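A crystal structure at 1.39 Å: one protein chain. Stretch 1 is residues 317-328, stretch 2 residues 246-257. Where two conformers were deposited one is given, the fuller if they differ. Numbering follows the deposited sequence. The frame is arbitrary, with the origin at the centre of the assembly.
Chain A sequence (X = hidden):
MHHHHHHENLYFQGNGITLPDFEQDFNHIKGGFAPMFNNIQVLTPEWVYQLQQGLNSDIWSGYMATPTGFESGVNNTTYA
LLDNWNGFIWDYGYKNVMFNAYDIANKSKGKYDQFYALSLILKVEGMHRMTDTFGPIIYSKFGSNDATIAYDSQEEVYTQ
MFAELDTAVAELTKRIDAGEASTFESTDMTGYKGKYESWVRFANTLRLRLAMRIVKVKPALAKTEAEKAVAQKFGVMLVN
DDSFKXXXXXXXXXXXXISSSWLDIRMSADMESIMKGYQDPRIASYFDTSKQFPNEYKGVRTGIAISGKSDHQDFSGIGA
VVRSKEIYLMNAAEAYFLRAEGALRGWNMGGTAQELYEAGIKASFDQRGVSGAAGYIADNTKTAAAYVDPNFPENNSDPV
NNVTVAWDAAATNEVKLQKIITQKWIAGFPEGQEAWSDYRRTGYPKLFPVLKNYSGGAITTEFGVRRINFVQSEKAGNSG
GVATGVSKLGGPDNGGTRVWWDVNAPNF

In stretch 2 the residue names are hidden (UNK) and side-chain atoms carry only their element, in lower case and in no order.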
# COMPACT_ATOMS: atom_id res chain seq x y z
N GLY A 317 14.73 -10.05 33.83
CA GLY A 317 14.25 -8.68 33.81
C GLY A 317 15.06 -7.82 32.85
O GLY A 317 16.09 -8.24 32.32
N ILE A 318 14.57 -6.60 32.61
CA ILE A 318 15.32 -5.63 31.82
C ILE A 318 16.48 -5.14 32.68
O ILE A 318 16.32 -4.91 33.88
CB ILE A 318 14.42 -4.45 31.37
CG1 ILE A 318 13.10 -4.97 30.77
CG2 ILE A 318 15.18 -3.56 30.39
CD1 ILE A 318 13.27 -5.98 29.64
N GLY A 319 17.64 -4.98 32.06
CA GLY A 319 18.88 -4.80 32.81
C GLY A 319 19.35 -3.38 33.03
O GLY A 319 18.58 -2.41 32.97
N ALA A 320 20.65 -3.25 33.28
CA ALA A 320 21.26 -1.99 33.69
C ALA A 320 21.06 -0.83 32.71
O ALA A 320 21.12 0.33 33.12
CB ALA A 320 22.75 -2.18 33.99
N VAL A 321 20.82 -1.13 31.44
CA VAL A 321 20.66 -0.06 30.45
C VAL A 321 19.47 0.85 30.76
O VAL A 321 19.47 2.01 30.35
CB VAL A 321 20.57 -0.56 28.98
CG1 VAL A 321 21.88 -1.22 28.55
CG2 VAL A 321 19.38 -1.49 28.79
N VAL A 322 18.47 0.34 31.48
CA VAL A 322 17.34 1.19 31.88
C VAL A 322 17.47 1.75 33.30
O VAL A 322 16.65 2.57 33.71
CB VAL A 322 15.97 0.49 31.72
CG1 VAL A 322 15.76 0.09 30.25
CG2 VAL A 322 15.85 -0.71 32.65
N ARG A 323 18.50 1.33 34.02
CA ARG A 323 18.74 1.86 35.37
C ARG A 323 19.65 3.08 35.25
O ARG A 323 20.81 3.07 35.66
CB ARG A 323 19.29 0.77 36.30
CG ARG A 323 18.28 -0.37 36.47
CD ARG A 323 18.63 -1.31 37.63
NE ARG A 323 19.69 -2.26 37.31
CZ ARG A 323 19.49 -3.46 36.76
NH1 ARG A 323 18.27 -3.85 36.43
NH2 ARG A 323 20.52 -4.26 36.55
N SER A 324 19.08 4.13 34.67
CA SER A 324 19.82 5.30 34.25
C SER A 324 18.87 6.47 34.11
O SER A 324 17.68 6.29 33.83
CB SER A 324 20.46 5.02 32.89
OG SER A 324 21.18 6.15 32.42
N LYS A 325 19.40 7.68 34.30
CA LYS A 325 18.66 8.91 34.08
C LYS A 325 18.85 9.41 32.64
O LYS A 325 18.38 10.48 32.29
CB LYS A 325 19.08 9.97 35.09
CG LYS A 325 18.93 9.52 36.55
CD LYS A 325 19.58 10.50 37.53
CE LYS A 325 18.68 11.68 37.78
NZ LYS A 325 19.29 12.62 38.79
N GLU A 326 19.54 8.62 31.83
CA GLU A 326 19.73 8.95 30.41
C GLU A 326 18.96 7.96 29.54
O GLU A 326 19.12 6.74 29.67
CB GLU A 326 21.22 8.96 30.06
CG GLU A 326 22.00 9.84 31.03
CD GLU A 326 23.41 10.17 30.59
OE1 GLU A 326 23.88 9.64 29.57
OE2 GLU A 326 24.06 10.97 31.30
N ILE A 327 18.12 8.51 28.67
CA ILE A 327 17.23 7.70 27.84
C ILE A 327 17.58 7.95 26.37
O ILE A 327 17.37 9.04 25.85
CB ILE A 327 15.75 8.04 28.10
CG1 ILE A 327 15.37 7.83 29.57
CG2 ILE A 327 14.85 7.21 27.20
CD1 ILE A 327 15.53 9.07 30.43
N TYR A 328 18.16 6.93 25.74
CA TYR A 328 18.62 7.07 24.35
C TYR A 328 17.47 6.93 23.37
O TYR A 328 16.66 6.00 23.47
CB TYR A 328 19.72 6.05 24.05
CG TYR A 328 21.04 6.42 24.67
CD1 TYR A 328 21.28 6.20 26.02
CD2 TYR A 328 22.04 7.02 23.92
CE1 TYR A 328 22.49 6.56 26.59
CE2 TYR A 328 23.25 7.38 24.48
CZ TYR A 328 23.46 7.14 25.82
OH TYR A 328 24.66 7.50 26.40
N UNK A 246 17.82 11.84 26.04
CA UNK A 246 17.32 12.73 27.08
C UNK A 246 18.13 12.48 28.34
O UNK A 246 18.20 11.35 28.82
c UNK A 246 15.04 13.81 25.31
c UNK A 246 15.32 13.52 28.36
c UNK A 246 15.02 12.49 26.06
c UNK A 246 15.83 12.48 27.36
N UNK A 247 18.76 13.53 28.85
CA UNK A 247 19.47 13.45 30.12
C UNK A 247 18.57 14.10 31.16
O UNK A 247 18.50 15.32 31.26
c UNK A 247 20.82 14.19 30.03
c UNK A 247 21.69 13.59 28.91
c UNK A 247 21.55 14.12 31.36
N UNK A 248 17.84 13.28 31.90
CA UNK A 248 16.91 13.83 32.88
C UNK A 248 17.63 14.23 34.16
O UNK A 248 18.43 13.47 34.69
c UNK A 248 15.81 12.83 33.21
o UNK A 248 14.91 13.38 34.17
N UNK A 249 17.34 15.44 34.66
CA UNK A 249 17.93 15.79 35.96
C UNK A 249 17.29 15.04 37.11
O UNK A 249 17.87 15.02 38.20
c UNK A 249 16.59 16.55 34.05
c UNK A 249 17.64 17.29 36.08
c UNK A 249 16.43 17.51 35.20
N UNK A 250 16.13 14.41 36.90
CA UNK A 250 15.38 13.82 38.01
C UNK A 250 14.90 12.39 37.81
O UNK A 250 14.87 11.61 38.76
c UNK A 250 14.63 15.96 39.13
c UNK A 250 14.17 14.70 38.41
c UNK A 250 13.32 15.04 37.19
N UNK A 251 14.51 12.03 36.58
CA UNK A 251 13.85 10.74 36.36
C UNK A 251 14.77 9.62 35.87
O UNK A 251 15.64 9.84 35.03
c UNK A 251 11.52 13.08 34.93
c UNK A 251 12.67 10.88 35.39
c UNK A 251 9.95 14.03 36.46
c UNK A 251 11.00 11.93 36.95
o UNK A 251 9.08 15.04 36.81
c UNK A 251 11.71 11.98 35.76
c UNK A 251 10.64 14.10 35.27
c UNK A 251 10.12 12.95 37.31
N UNK A 252 14.54 8.43 36.39
CA UNK A 252 15.11 7.21 35.85
C UNK A 252 14.20 6.73 34.71
O UNK A 252 12.98 6.94 34.75
o UNK A 252 16.11 6.61 37.97
c UNK A 252 15.70 4.81 36.44
c UNK A 252 15.20 6.15 36.96
N UNK A 253 14.78 6.10 33.68
CA UNK A 253 13.99 5.46 32.62
C UNK A 253 12.84 4.67 33.26
O UNK A 253 13.07 3.84 34.14
c UNK A 253 14.21 3.95 30.59
n UNK A 253 14.95 3.87 29.48
o UNK A 253 13.04 3.56 30.64
c UNK A 253 14.90 4.52 31.81
N UNK A 254 11.58 4.93 32.84
CA UNK A 254 10.44 4.31 33.53
C UNK A 254 10.41 2.78 33.41
O UNK A 254 9.76 2.11 34.22
c UNK A 254 9.22 4.93 32.84
c UNK A 254 11.15 5.89 31.82
c UNK A 254 9.73 5.47 31.55
N UNK A 255 11.13 2.24 32.43
CA UNK A 255 11.19 0.79 32.28
C UNK A 255 11.82 0.12 33.51
O UNK A 255 11.48 -1.01 33.84
c UNK A 255 11.95 0.82 28.47
c UNK A 255 11.17 0.93 29.76
c UNK A 255 11.93 0.39 30.98
c UNK A 255 12.05 -1.12 30.88
N UNK A 256 12.72 0.82 34.19
CA UNK A 256 13.35 0.25 35.39
C UNK A 256 12.29 -0.13 36.43
O UNK A 256 12.38 -1.19 37.05
c UNK A 256 14.36 1.23 35.97
N UNK A 257 11.30 0.73 36.60
CA UNK A 257 10.20 0.48 37.54
C UNK A 257 9.26 -0.61 37.01
O UNK A 257 8.92 -1.55 37.73
c UNK A 257 9.40 1.76 37.80
o UNK A 257 10.25 2.71 38.45
c UNK A 257 8.18 1.49 38.67
O HOH W 1 16.90 12.34 40.70
O HOH W 2 17.94 4.28 29.55

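Position 246 carries four carbons, forked at the first, with one arm two carbons long. Its backbone pairs with Ile327 in both directions, 246 N to Ile327 O and Ile327 N to 246 O, each 2.8 Å. The branching identifies Ile246, whose side chain lies on the same sheet face as that of Ile327.

Position 247 has one carbon bearing two others, and the nearer of these lies 4.0 Å from Glu326 OE2. This is Val247, the non-hydrogen-bonded antiparallel partner of Glu326; both side chains occupy the other face.

At 248 a single carbon ends in one oxygen, and the backbone N donates to Lys325 O at 2.9 Å. It is Ser248, and its OG accepts from the N atoms of 250 (3.2 Å) and 251 (2.8 Å), tying down the turn after the strand.

Three carbons at 249 close a ring onto the backbone N, which defines Pro249. Lys325 NZ reaches its carbonyl, donating to Pro249 O at 2.9 Å.

Position 250 has one carbon carrying two, and its CA-to-CB bond points away from stretch 1: Val250. A water bridges Val250 O (2.9 Å) and Lys325 NZ (3.1 Å).

One carbon followed by a six-carbon ring bearing an oxygen marks 251 as Tyr251. Its CA-to-CB bond points away from stretch 1, while Lys325 CA approaches Tyr251 O at 3.3 Å in a CA-H...O contact.

At 252 the first carbon bears one oxygen and one carbon, the latter 3.7 Å from Val322 O; this is Thr252.

Position 253 has two carbons, the second carrying two polar atoms, assigned as one oxygen and one nitrogen; the first, CB, lies 3.2 Å from Val322 O. It is Asn253. Its backbone N donates to Ser324 O (2.9 Å), OD1 caps the following turn by accepting from the N of 255 (2.9 Å), and ND2 donates to a water 3.0 Å away that also binds Val321 O and Glu326 O.

Another three-carbon ring closed onto N, with its CA-to-CB bond pointing away, gives Pro254.

Position 255 repeats the forked four-carbon pattern and packs against Ile318 and Val322. In Ile255, CG2 is 4.0 Å from Ile318 CG1.

A lone carbon at 256, 3.5 Å from Val322 O, identifies Ala256.

The carbon at 257 bears one oxygen and one carbon, out of reach of stretch 1: Thr257.

The contact thus joins a short antiparallel pairing to an apolar patch where Val322 meets Ile255 and Ala256. Between them, Ser324 O and Lys325 O anchor the loop, and the Lys325 side chain, bent at chi3 (81°, p), brings NZ to Pro249 O. The capping Asn253 links these regions, its amide both ordering the turn and reaching stretch 1 through water.

Stretch 2 (246-257) IVSPVYTNPIAT
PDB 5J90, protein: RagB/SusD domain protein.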